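Local coordinates for protein acyl-CoA dehydrogenase FadE3 (Mycobacterium smegmatis, PDB 4IV6) that belongs to the acyl-CoA dehydrogenase family of flavoproteins, and holds dihydroflavine-adenine dinucleotide in an assembly of four chains, at residues B[16-21]-B[50-55]; B[35-40]-B[205-210]; B[59-64]-B[111-116]; B[168-173]-B[182-187]. All coordinates share one frame; numbering follows the deposited sequence. Where two conformers were deposited one is given.

Overall arrangement
Three of the four contacts involve the N-terminal helical domain, and the fourth lies in the beta-rich middle domain. Contacts 1 and 4 are buried: contact 1 is purely apolar, whereas contact 4 is an antiparallel hairpin held by backbone hydrogen bonds. Contact 3 lies nearer the surface, mixing CH-pi packing with a bridging water. Segments 50-55 and 59-64 share the connection between helices 41-50 and 68-81, and contacts 1 and 3 touch where F53 and G54 meet M115 and A116. Contact 2, partly buried, joins the two domains through one bond to a glycine N-H, one from a lysine to a helix end, and CA-H...O contacts. Contacts 3 and 4 fall inside the loop contact 2 closes.

Contact 1 (B[16-21]-B[50-55]); sequences KTVHDF and IGIFGL
I50, the last helical residue of helix 41-50, pushes into a hollow on helix 9-26 lined by T17, V18 and F21. Its chi1 of -75° places CG1 beside the backbone N, and from there the extended arm carries I50 CD1 over one face of the F21 ring, 4.1 Å from F21 CG. The second branch fills a different part of the hollow: I50 CG2 lies 4.1 Å from V18 CG2, the two side chains crossing obliquely. A side chain forked at CB suits this place because it can serve ring and valine at once. T17 adds a flank with its methyl, CG2, while its OG1 is bonded to the carbonyl O of T13. Between the two isoleucines the helix ends in a Schellman motif, within the helical N-terminal domain of the acyl-CoA dehydrogenase fold. G51 takes the positive phi (103°) there, at angles that would press a CB against the carbonyl O of I50, so glycine fits. Past this turn I52 again faces helix 9-26, and its CD1 meets V18 CG2 tip to tip at 3.8 Å. V18 also packs on L78 of helix 68-81, and I52 on V74 of that helix and M89 of helix 83-102.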
loop_
_atom_site.group_PDB
_atom_site.type_symbol
_atom_site.label_atom_id
_atom_site.label_comp_id
_atom_site.label_asym_id
_atom_site.label_seq_id
_atom_site.Cartn_x
_atom_site.Cartn_y
_atom_site.Cartn_z
ATOM N N LYS B 16 6.929 -23.219 25.967
ATOM C CA LYS B 16 6.619 -22.503 27.211
ATOM C C LYS B 16 7.850 -22.083 27.978
ATOM O O LYS B 16 7.908 -20.993 28.542
ATOM C CB LYS B 16 5.763 -23.346 28.143
ATOM C CG LYS B 16 4.373 -23.621 27.614
ATOM C CD LYS B 16 3.578 -24.378 28.651
ATOM C CE LYS B 16 2.604 -25.354 28.024
ATOM N NZ LYS B 16 1.452 -24.626 27.447
ATOM N N THR B 17 8.827 -22.975 28.017
ATOM C CA THR B 17 10.095 -22.697 28.668
ATOM C C THR B 17 10.781 -21.501 28.040
ATOM O O THR B 17 11.314 -20.648 28.744
ATOM C CB THR B 17 10.997 -23.929 28.579
ATOM O OG1 THR B 17 10.388 -24.957 29.361
ATOM C CG2 THR B 17 12.400 -23.644 29.128
ATOM N N VAL B 18 10.766 -21.428 26.710
ATOM C CA VAL B 18 11.410 -20.341 26.001
ATOM C C VAL B 18 10.634 -19.017 26.227
ATOM O O VAL B 18 11.240 -17.990 26.486
ATOM C CB VAL B 18 11.624 -20.701 24.513
ATOM C CG1 VAL B 18 12.247 -19.558 23.754
ATOM C CG2 VAL B 18 12.533 -21.925 24.398
ATOM N N HIS B 19 9.302 -19.070 26.213
ATOM C CA HIS B 19 8.459 -17.920 26.558
ATOM C C HIS B 19 8.758 -17.365 27.954
ATOM O O HIS B 19 8.875 -16.153 28.144
ATOM C CB HIS B 19 6.999 -18.339 26.489
ATOM C CG HIS B 19 6.044 -17.244 26.799
ATOM N ND1 HIS B 19 5.531 -16.413 25.824
ATOM C CD2 HIS B 19 5.471 -16.859 27.964
ATOM C CE1 HIS B 19 4.700 -15.550 26.378
ATOM N NE2 HIS B 19 4.646 -15.798 27.676
ATOM N N ASP B 20 8.867 -18.271 28.930
ATOM C CA ASP B 20 9.184 -17.896 30.306
ATOM C C ASP B 20 10.563 -17.271 30.420
ATOM O O ASP B 20 10.746 -16.284 31.115
ATOM C CB ASP B 20 9.095 -19.113 31.222
ATOM C CG ASP B 20 7.680 -19.499 31.496
ATOM O OD1 ASP B 20 6.796 -18.760 31.003
ATOM O OD2 ASP B 20 7.443 -20.501 32.207
ATOM N N PHE B 21 11.533 -17.854 29.727
ATOM C CA PHE B 21 12.898 -17.331 29.660
ATOM C C PHE B 21 12.872 -15.918 29.095
ATOM O O PHE B 21 13.548 -15.023 29.607
ATOM C CB PHE B 21 13.747 -18.254 28.777
ATOM C CG PHE B 21 15.019 -17.645 28.233
ATOM C CD1 PHE B 21 16.088 -17.392 29.053
ATOM C CD2 PHE B 21 15.170 -17.437 26.877
ATOM C CE1 PHE B 21 17.271 -16.858 28.536
ATOM C CE2 PHE B 21 16.349 -16.915 26.353
ATOM C CZ PHE B 21 17.399 -16.642 27.180
ATOM N N ILE B 50 18.977 -24.828 27.864
ATOM C CA ILE B 50 17.607 -25.092 27.403
ATOM C C ILE B 50 17.592 -26.114 26.257
ATOM O O ILE B 50 16.625 -26.821 26.076
ATOM C CB ILE B 50 16.944 -23.775 26.911
ATOM C CG1 ILE B 50 16.557 -22.898 28.094
ATOM C CG2 ILE B 50 15.695 -24.028 26.069
ATOM C CD1 ILE B 50 15.981 -21.571 27.672
ATOM N N GLY B 51 18.672 -26.173 25.474
ATOM C CA GLY B 51 18.734 -27.067 24.293
ATOM C C GLY B 51 18.533 -26.352 22.944
ATOM O O GLY B 51 18.364 -27.013 21.920
ATOM N N ILE B 52 18.566 -25.016 22.925
ATOM C CA ILE B 52 18.248 -24.245 21.710
ATOM C C ILE B 52 19.159 -24.607 20.511
ATOM O O ILE B 52 18.733 -24.622 19.329
ATOM C CB ILE B 52 18.366 -22.718 21.975
ATOM C CG1 ILE B 52 17.384 -22.218 23.035
ATOM C CG2 ILE B 52 18.181 -21.905 20.694
ATOM C CD1 ILE B 52 15.926 -22.412 22.688
ATOM N N PHE B 53 20.428 -24.888 20.800
ATOM C CA PHE B 53 21.379 -25.184 19.758
ATOM C C PHE B 53 21.330 -26.633 19.254
ATOM O O PHE B 53 22.074 -26.975 18.327
ATOM C CB PHE B 53 22.788 -24.771 20.216
ATOM C CG PHE B 53 22.943 -23.288 20.341
ATOM C CD1 PHE B 53 22.587 -22.636 21.495
ATOM C CD2 PHE B 53 23.411 -22.545 19.285
ATOM C CE1 PHE B 53 22.695 -21.251 21.603
ATOM C CE2 PHE B 53 23.521 -21.165 19.374
ATOM C CZ PHE B 53 23.164 -20.518 20.531
ATOM N N GLY B 54 20.448 -27.461 19.830
ATOM C CA GLY B 54 20.292 -28.868 19.458
ATOM C C GLY B 54 18.905 -29.188 18.934
ATOM O O GLY B 54 18.543 -30.346 18.782
ATOM N N LEU B 55 18.115 -28.161 18.632
ATOM C CA LEU B 55 16.717 -28.363 18.219
ATOM C C LEU B 55 16.554 -29.140 16.919
ATOM O O LEU B 55 15.499 -29.686 16.669
ATOM C CB LEU B 55 15.984 -27.023 18.082
ATOM C CG LEU B 55 15.739 -26.241 19.368
ATOM C CD1 LEU B 55 15.265 -24.843 19.041
ATOM C CD2 LEU B 55 14.739 -26.941 20.250
#

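Contact 2 (B[35-40]-B[205-210])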
loop_
_atom_site.group_PDB
_atom_site.type_symbol
_atom_site.label_atom_id
_atom_site.label_comp_id
_atom_site.label_asym_id
_atom_site.label_seq_id
_atom_site.Cartn_x
_atom_site.Cartn_y
_atom_site.Cartn_z
ATOM N N HIS B 35 21.084 -1.548 23.736
ATOM C CA HIS B 35 21.538 -0.167 23.593
ATOM C C HIS B 35 23.073 -0.111 23.638
ATOM O O HIS B 35 23.680 0.643 22.887
ATOM C CB HIS B 35 20.923 0.763 24.654
ATOM C CG HIS B 35 21.525 2.144 24.670
ATOM N ND1 HIS B 35 22.485 2.536 25.585
ATOM C CD2 HIS B 35 21.320 3.213 23.864
ATOM C CE1 HIS B 35 22.831 3.790 25.351
ATOM N NE2 HIS B 35 22.143 4.224 24.310
ATOM N N ALA B 36 23.696 -0.927 24.477
ATOM C CA ALA B 36 25.181 -0.888 24.631
ATOM C C ALA B 36 25.928 -1.823 23.668
ATOM O O ALA B 36 27.138 -1.936 23.720
ATOM C CB ALA B 36 25.573 -1.203 26.066
ATOM N N ASN B 37 25.197 -2.498 22.792
ATOM C CA ASN B 37 25.761 -3.522 21.905
ATOM C C ASN B 37 26.566 -4.576 22.663
ATOM O O ASN B 37 27.598 -5.022 22.186
ATOM C CB ASN B 37 26.618 -2.887 20.803
ATOM C CG ASN B 37 26.893 -3.843 19.657
ATOM O OD1 ASN B 37 26.038 -4.628 19.272
ATOM N ND2 ASN B 37 28.085 -3.771 19.104
ATOM N N THR B 38 26.073 -4.979 23.840
ATOM C CA THR B 38 26.767 -5.936 24.697
ATOM C C THR B 38 26.431 -7.351 24.279
ATOM O O THR B 38 25.269 -7.694 24.070
ATOM C CB THR B 38 26.380 -5.695 26.181
ATOM O OG1 THR B 38 26.712 -4.352 26.528
ATOM C CG2 THR B 38 27.083 -6.682 27.139
ATOM N N TYR B 39 27.443 -8.193 24.144
ATOM C CA TYR B 39 27.184 -9.573 23.738
ATOM C C TYR B 39 26.465 -10.249 24.904
ATOM O O TYR B 39 26.930 -10.169 26.023
ATOM C CB TYR B 39 28.464 -10.310 23.357
ATOM C CG TYR B 39 28.253 -11.793 23.148
ATOM C CD1 TYR B 39 27.576 -12.279 22.021
ATOM C CD2 TYR B 39 28.698 -12.701 24.097
ATOM C CE1 TYR B 39 27.369 -13.653 21.850
ATOM C CE2 TYR B 39 28.515 -14.059 23.933
ATOM C CZ TYR B 39 27.849 -14.532 22.813
ATOM O OH TYR B 39 27.675 -15.904 22.679
ATOM N N PRO B 40 25.275 -10.844 24.658
ATOM C CA PRO B 40 24.494 -11.366 25.782
ATOM C C PRO B 40 24.951 -12.769 26.206
ATOM O O PRO B 40 24.268 -13.770 25.965
ATOM C CB PRO B 40 23.072 -11.373 25.244
ATOM C CG PRO B 40 23.231 -11.577 23.784
ATOM C CD PRO B 40 24.552 -10.964 23.384
ATOM N N GLY B 205 20.287 -2.367 13.714
ATOM C CA GLY B 205 19.657 -3.230 14.734
ATOM C C GLY B 205 20.391 -4.570 14.753
ATOM O O GLY B 205 21.566 -4.645 14.367
ATOM N N TYR B 206 19.723 -5.613 15.246
ATOM C CA TYR B 206 20.349 -6.924 15.362
ATOM C C TYR B 206 21.578 -6.788 16.253
ATOM O O TYR B 206 22.598 -7.383 15.985
ATOM C CB TYR B 206 20.762 -7.435 13.967
ATOM C CG TYR B 206 21.031 -8.934 13.826
ATOM C CD1 TYR B 206 20.965 -9.820 14.916
ATOM C CD2 TYR B 206 21.366 -9.463 12.604
ATOM C CE1 TYR B 206 21.248 -11.183 14.754
ATOM C CE2 TYR B 206 21.628 -10.808 12.426
ATOM C CZ TYR B 206 21.556 -11.665 13.488
ATOM O OH TYR B 206 21.812 -13.008 13.281
ATOM N N LYS B 207 21.472 -5.993 17.303
ATOM C CA LYS B 207 22.631 -5.696 18.140
ATOM C C LYS B 207 22.946 -6.838 19.127
ATOM O O LYS B 207 22.167 -7.763 19.282
ATOM C CB LYS B 207 22.433 -4.337 18.823
ATOM C CG LYS B 207 22.685 -3.211 17.804
ATOM C CD LYS B 207 22.410 -1.802 18.272
ATOM C CE LYS B 207 23.554 -1.268 19.095
ATOM N NZ LYS B 207 23.132 -0.069 19.892
ATOM N N GLY B 208 24.104 -6.788 19.755
ATOM C CA GLY B 208 24.521 -7.887 20.656
ATOM C C GLY B 208 25.238 -9.021 19.932
ATOM O O GLY B 208 26.333 -9.428 20.349
ATOM N N VAL B 209 24.616 -9.522 18.862
ATOM C CA VAL B 209 25.232 -10.475 17.910
ATOM C C VAL B 209 26.152 -9.782 16.908
ATOM O O VAL B 209 25.749 -8.823 16.250
ATOM C CB VAL B 209 24.138 -11.223 17.110
ATOM C CG1 VAL B 209 24.707 -11.955 15.887
ATOM C CG2 VAL B 209 23.432 -12.201 18.034
ATOM N N GLU B 210 27.375 -10.292 16.776
ATOM C CA GLU B 210 28.348 -9.728 15.847
ATOM C C GLU B 210 28.078 -10.224 14.424
ATOM O O GLU B 210 27.645 -11.345 14.250
ATOM C CB GLU B 210 29.780 -10.037 16.297
ATOM C CG GLU B 210 30.326 -11.444 16.013
ATOM C CD GLU B 210 29.813 -12.555 16.930
ATOM O OE1 GLU B 210 28.903 -12.314 17.761
ATOM O OE2 GLU B 210 30.333 -13.688 16.824
#
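Here the helical N-terminal domain meets the beta-rich middle domain through two loops: the link between helices 30-35 and 41-50, opened by a Schellman motif at N37, and the loop leading into strand 211-216, whose Y206 touches the bound dihydroflavine-adenine dinucleotide. The tight part centres on buried G208. Its bare CA comes 3.5 Å from T38 O in a CA-H...O contact, and its carbonyl receives another, with Y39 CA 3.5 Å from G208 O. That oxygen lies at the edge of the Y39 ring, in its plane, and P40 CD packs close by. Glycine suits the place, since a CB would be tight against P40 CD and jammed against K207 O. The solvent side, formed by H35, N37 and the arm of K207, is looser. Exposed N37 reaches in from there: with CG anti to the backbone N (chi1 -164°), N37 OD1 accepts a nearly straight bond (173°) from G208 N, 2.9 Å away and in the plane of the amide carbonyl. Crossing N37 at about a right angle, K207 bends at chi3 to the end of helix 30-35, where K207 NZ donates to E34 O and, from above the carbonyl plane, to H35 O at 3.1 Å.

Contact 3 (B[59-64]-B[111-116])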
loop_
_atom_site.group_PDB
_atom_site.type_symbol
_atom_site.label_atom_id
_atom_site.label_comp_id
_atom_site.label_asym_id
_atom_site.label_seq_id
_atom_site.Cartn_x
_atom_site.Cartn_y
_atom_site.Cartn_z
ATOM N N GLU B 59 19.075 -38.097 17.943
ATOM C CA GLU B 59 19.923 -39.174 18.433
ATOM C C GLU B 59 20.498 -39.894 17.228
ATOM O O GLU B 59 19.856 -39.974 16.204
ATOM C CB GLU B 59 19.113 -40.175 19.251
ATOM C CG GLU B 59 18.418 -39.594 20.465
ATOM C CD GLU B 59 17.584 -40.636 21.186
ATOM O OE1 GLU B 59 17.803 -41.843 20.958
ATOM O OE2 GLU B 59 16.700 -40.256 21.970
ATOM N N PRO B 60 21.712 -40.434 17.341
ATOM C CA PRO B 60 22.528 -40.533 18.534
ATOM C C PRO B 60 23.326 -39.284 18.894
ATOM O O PRO B 60 23.937 -39.253 19.953
ATOM C CB PRO B 60 23.464 -41.712 18.210
ATOM C CG PRO B 60 23.643 -41.633 16.732
ATOM C CD PRO B 60 22.348 -41.087 16.180
ATOM N N TYR B 61 23.308 -38.256 18.047
ATOM C CA TYR B 61 24.182 -37.101 18.245
ATOM C C TYR B 61 23.673 -36.160 19.327
ATOM O O TYR B 61 24.448 -35.638 20.108
ATOM C CB TYR B 61 24.356 -36.313 16.941
ATOM C CG TYR B 61 24.582 -37.176 15.738
ATOM C CD1 TYR B 61 25.803 -37.811 15.528
ATOM C CD2 TYR B 61 23.590 -37.360 14.816
ATOM C CE1 TYR B 61 26.009 -38.622 14.427
ATOM C CE2 TYR B 61 23.785 -38.158 13.708
ATOM C CZ TYR B 61 24.991 -38.792 13.525
ATOM O OH TYR B 61 25.166 -39.572 12.422
ATOM N N GLY B 62 22.380 -35.917 19.350
ATOM C CA GLY B 62 21.799 -35.033 20.351
ATOM C C GLY B 62 20.487 -35.569 20.882
ATOM O O GLY B 62 19.982 -36.581 20.410
ATOM N N PHE B 63 19.902 -34.849 21.825
ATOM C CA PHE B 63 18.776 -35.342 22.579
ATOM C C PHE B 63 17.425 -35.302 21.864
ATOM O O PHE B 63 16.388 -35.355 22.560
ATOM C CB PHE B 63 18.669 -34.544 23.880
ATOM N N GLY B 64 17.422 -35.177 20.513
ATOM C CA GLY B 64 16.198 -35.173 19.680
ATOM C C GLY B 64 15.916 -33.885 18.872
ATOM O O GLY B 64 16.005 -32.756 19.375
ATOM N N TYR B 111 31.172 -33.242 14.787
ATOM C CA TYR B 111 30.618 -31.911 15.049
ATOM C C TYR B 111 29.252 -31.850 15.764
ATOM O O TYR B 111 29.056 -31.004 16.639
ATOM C CB TYR B 111 30.511 -31.152 13.726
ATOM C CG TYR B 111 31.849 -30.803 13.118
ATOM C CD1 TYR B 111 32.858 -30.170 13.881
ATOM C CD2 TYR B 111 32.113 -31.069 11.792
ATOM C CE1 TYR B 111 34.093 -29.854 13.321
ATOM C CE2 TYR B 111 33.343 -30.755 11.236
ATOM C CZ TYR B 111 34.333 -30.153 11.994
ATOM O OH TYR B 111 35.545 -29.840 11.408
ATOM N N LEU B 112 28.307 -32.721 15.382
ATOM C CA LEU B 112 26.925 -32.628 15.879
ATOM C C LEU B 112 26.729 -32.789 17.386
ATOM O O LEU B 112 25.884 -32.071 17.953
ATOM C CB LEU B 112 25.977 -33.570 15.121
ATOM C CG LEU B 112 25.725 -33.231 13.653
ATOM C CD1 LEU B 112 24.765 -34.227 13.028
ATOM C CD2 LEU B 112 25.170 -31.824 13.500
ATOM N N PRO B 113 27.500 -33.678 18.048
ATOM C CA PRO B 113 27.312 -33.753 19.502
ATOM C C PRO B 113 27.658 -32.462 20.262
ATOM O O PRO B 113 26.894 -32.046 21.130
ATOM C CB PRO B 113 28.213 -34.940 19.917
ATOM C CG PRO B 113 28.257 -35.804 18.696
ATOM C CD PRO B 113 28.357 -34.780 17.568
ATOM N N ARG B 114 28.760 -31.803 19.915
ATOM C CA ARG B 114 29.106 -30.549 20.557
ATOM C C ARG B 114 28.261 -29.384 20.045
ATOM O O ARG B 114 28.049 -28.412 20.759
ATOM C CB ARG B 114 30.572 -30.225 20.374
ATOM C CG ARG B 114 31.513 -31.090 21.186
ATOM C CD ARG B 114 32.933 -30.677 20.861
ATOM N NE ARG B 114 33.284 -31.064 19.490
ATOM C CZ ARG B 114 34.142 -30.413 18.707
ATOM N NH1 ARG B 114 34.405 -30.874 17.475
ATOM N NH2 ARG B 114 34.733 -29.299 19.137
ATOM N N MET B 115 27.765 -29.482 18.825
ATOM C CA MET B 115 26.811 -28.478 18.330
ATOM C C MET B 115 25.490 -28.512 19.097
ATOM O O MET B 115 24.927 -27.479 19.415
ATOM C CB MET B 115 26.567 -28.643 16.838
ATOM C CG MET B 115 27.743 -28.153 16.014
ATOM S SD MET B 115 27.560 -28.449 14.251
ATOM C CE MET B 115 26.193 -27.350 13.894
ATOM N N ALA B 116 25.002 -29.701 19.405
ATOM C CA ALA B 116 23.702 -29.833 20.078
ATOM C C ALA B 116 23.665 -29.173 21.437
ATOM O O ALA B 116 22.615 -28.710 21.855
ATOM C CB ALA B 116 23.308 -31.289 20.178
HETATM O O HOH W 1 25.036 -33.712 22.186
#
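The ring of Y61 is held between two aliphatic groups. Over one face lies L112 CD1, 4.1 Å from the ring centroid and 22° off the ring normal, a CH-pi contact; over the opposite face, toward the rim, lies CD of its own neighbour P60, which follows a cis peptide bond. A flat ring gives a leucine methyl a broad face to rest on. L112 reaches the ring because CG stands anti to the carbonyl carbon (chi1 -67°), the two side chains crossing obliquely with Y61 CB 3.7 Å from L112 CB. L112 also packs on L99 and L100 of helix 83-102, tying the loop before helix 68-81 to the interior of the helical N-terminal domain. Further along, A116 CB lies 4.0 Å from G62 CA; a CB on residue 62 would run into that methyl, so the small pair lets the backbones come close. P113, where the helix is kinked, has no N-H to offer, yet P113 CA makes a CA-H...O contact of 3.5 Å with Y61 O. A water donates to Y61 O (2.9 Å) and P113 O (2.7 Å), so the polar link needs solvent, while the direct attraction is mainly apolar.

Contact 4 (B[168-173]-B[182-187])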
loop_
_atom_site.group_PDB
_atom_site.type_symbol
_atom_site.label_atom_id
_atom_site.label_comp_id
_atom_site.label_asym_id
_atom_site.label_seq_id
_atom_site.Cartn_x
_atom_site.Cartn_y
_atom_site.Cartn_z
ATOM N N ALA B 168 30.469 -22.962 7.770
ATOM C CA ALA B 168 30.134 -23.591 6.508
ATOM C C ALA B 168 30.369 -22.567 5.396
ATOM O O ALA B 168 29.579 -21.649 5.188
ATOM C CB ALA B 168 28.696 -24.079 6.507
ATOM N N LEU B 169 31.475 -22.746 4.686
ATOM C CA LEU B 169 31.971 -21.749 3.746
ATOM C C LEU B 169 31.641 -22.154 2.327
ATOM O O LEU B 169 32.136 -23.171 1.857
ATOM C CB LEU B 169 33.488 -21.639 3.867
ATOM C CG LEU B 169 34.169 -20.575 3.012
ATOM C CD1 LEU B 169 33.835 -19.164 3.512
ATOM C CD2 LEU B 169 35.665 -20.775 3.040
ATOM N N MET B 170 30.849 -21.347 1.630
ATOM C CA MET B 170 30.577 -21.604 0.216
ATOM C C MET B 170 31.689 -20.937 -0.564
ATOM O O MET B 170 31.966 -19.741 -0.372
ATOM C CB MET B 170 29.215 -21.070 -0.199
ATOM C CG MET B 170 28.825 -21.429 -1.637
ATOM S SD MET B 170 27.199 -20.783 -2.123
ATOM C CE MET B 170 26.134 -21.962 -1.366
ATOM N N CYS B 171 32.344 -21.722 -1.410
ATOM C CA CYS B 171 33.539 -21.275 -2.123
ATOM C C CYS B 171 33.713 -22.033 -3.427
ATOM O O CYS B 171 33.056 -23.032 -3.655
ATOM C CB CYS B 171 34.763 -21.434 -1.236
ATOM S SG CYS B 171 35.012 -23.091 -0.589
ATOM N N LYS B 172 34.562 -21.516 -4.310
ATOM C CA LYS B 172 34.817 -22.136 -5.597
ATOM C C LYS B 172 35.953 -23.135 -5.503
ATOM O O LYS B 172 37.130 -22.748 -5.390
ATOM C CB LYS B 172 35.111 -21.079 -6.678
ATOM C CG LYS B 172 33.874 -20.262 -7.090
ATOM C CD LYS B 172 34.203 -19.201 -8.130
ATOM C CE LYS B 172 32.932 -18.546 -8.639
ATOM N NZ LYS B 172 33.164 -17.293 -9.386
ATOM N N THR B 173 35.602 -24.418 -5.574
ATOM C CA THR B 173 36.604 -25.492 -5.688
ATOM C C THR B 173 37.095 -25.639 -7.113
ATOM O O THR B 173 38.173 -26.180 -7.321
ATOM C CB THR B 173 36.115 -26.855 -5.159
ATOM O OG1 THR B 173 34.777 -27.111 -5.622
ATOM C CG2 THR B 173 36.149 -26.844 -3.620
ATOM N N LYS B 182 28.741 -25.668 -11.249
ATOM C CA LYS B 182 29.325 -26.911 -10.765
ATOM C C LYS B 182 30.730 -26.743 -10.177
ATOM O O LYS B 182 31.332 -27.709 -9.756
ATOM C CB LYS B 182 29.349 -27.955 -11.889
ATOM C CG LYS B 182 27.971 -28.467 -12.311
ATOM C CD LYS B 182 27.176 -29.140 -11.180
ATOM C CE LYS B 182 27.949 -30.269 -10.492
ATOM N NZ LYS B 182 27.115 -31.013 -9.493
ATOM N N GLY B 183 31.254 -25.530 -10.145
ATOM C CA GLY B 183 32.523 -25.271 -9.466
ATOM C C GLY B 183 32.422 -24.842 -8.000
ATOM O O GLY B 183 33.438 -24.523 -7.377
ATOM N N VAL B 184 31.214 -24.820 -7.451
ATOM C CA VAL B 184 30.962 -24.284 -6.097
ATOM C C VAL B 184 30.632 -25.385 -5.115
ATOM O O VAL B 184 29.760 -26.218 -5.388
ATOM C CB VAL B 184 29.818 -23.243 -6.121
ATOM C CG1 VAL B 184 29.440 -22.797 -4.729
ATOM C CG2 VAL B 184 30.269 -22.015 -6.913
ATOM N N SER B 185 31.312 -25.373 -3.971
ATOM C CA SER B 185 31.153 -26.374 -2.938
ATOM C C SER B 185 31.028 -25.703 -1.596
ATOM O O SER B 185 31.214 -24.492 -1.477
ATOM C CB SER B 185 32.372 -27.314 -2.908
ATOM O OG SER B 185 32.623 -27.841 -4.201
ATOM N N ILE B 186 30.721 -26.493 -0.581
ATOM C CA ILE B 186 30.699 -26.012 0.784
ATOM C C ILE B 186 31.744 -26.775 1.589
ATOM O O ILE B 186 31.804 -28.002 1.523
ATOM C CB ILE B 186 29.316 -26.185 1.391
ATOM C CG1 ILE B 186 28.306 -25.252 0.688
ATOM C CG2 ILE B 186 29.361 -25.911 2.893
ATOM C CD1 ILE B 186 26.863 -25.522 1.096
ATOM N N LEU B 187 32.585 -26.042 2.310
ATOM C CA LEU B 187 33.599 -26.628 3.163
ATOM C C LEU B 187 33.293 -26.254 4.600
ATOM O O LEU B 187 32.861 -25.123 4.876
ATOM C CB LEU B 187 35.007 -26.123 2.800
ATOM C CG LEU B 187 35.557 -26.259 1.366
ATOM C CD1 LEU B 187 37.038 -25.874 1.334
ATOM C CD2 LEU B 187 35.384 -27.634 0.793
#
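Strands 168-172 and 184-187 run antiparallel, their directions 156° apart, as the two arms of a beta hairpin in the middle domain. L169 with L187 and C171 with S185 are the hydrogen-bonded pairs, each joined by two nearly straight bonds; L169 N lies 2.8 Å from L187 O, and S185 N 2.9 Å from C171 O. The pairs M170 with I186 and K172 with V184 are non-hydrogen-bonded and bring CA-H...O contacts instead. Their side chains share one face, where M170, with CG anti to the backbone N, lies diagonally across V184: M170 CG to V184 CG1 is only 3.4 Å, tighter than usual, and a flexible methionine suits so crowded a spot. The other face carries C171, whose SG rests 3.8 Å from L187 CG, apolar groups suited to burial. At the turn end of the hairpin T173 OG1 and S185 OG form a hydrogen bond of 2.7 Å, with T173 OG1 set by chi1 of 44° between its own N and carbonyl carbon. S185 OG is also bonded to the N-H of G232, which satisfies this buried hydroxyl. Strand 166-172 is the middle one of three, bonded on its other side to strand 122-125; M170 and V184 rest on F235 of helix 234-270, while C171 and L187 meet A142 of strand 141-145.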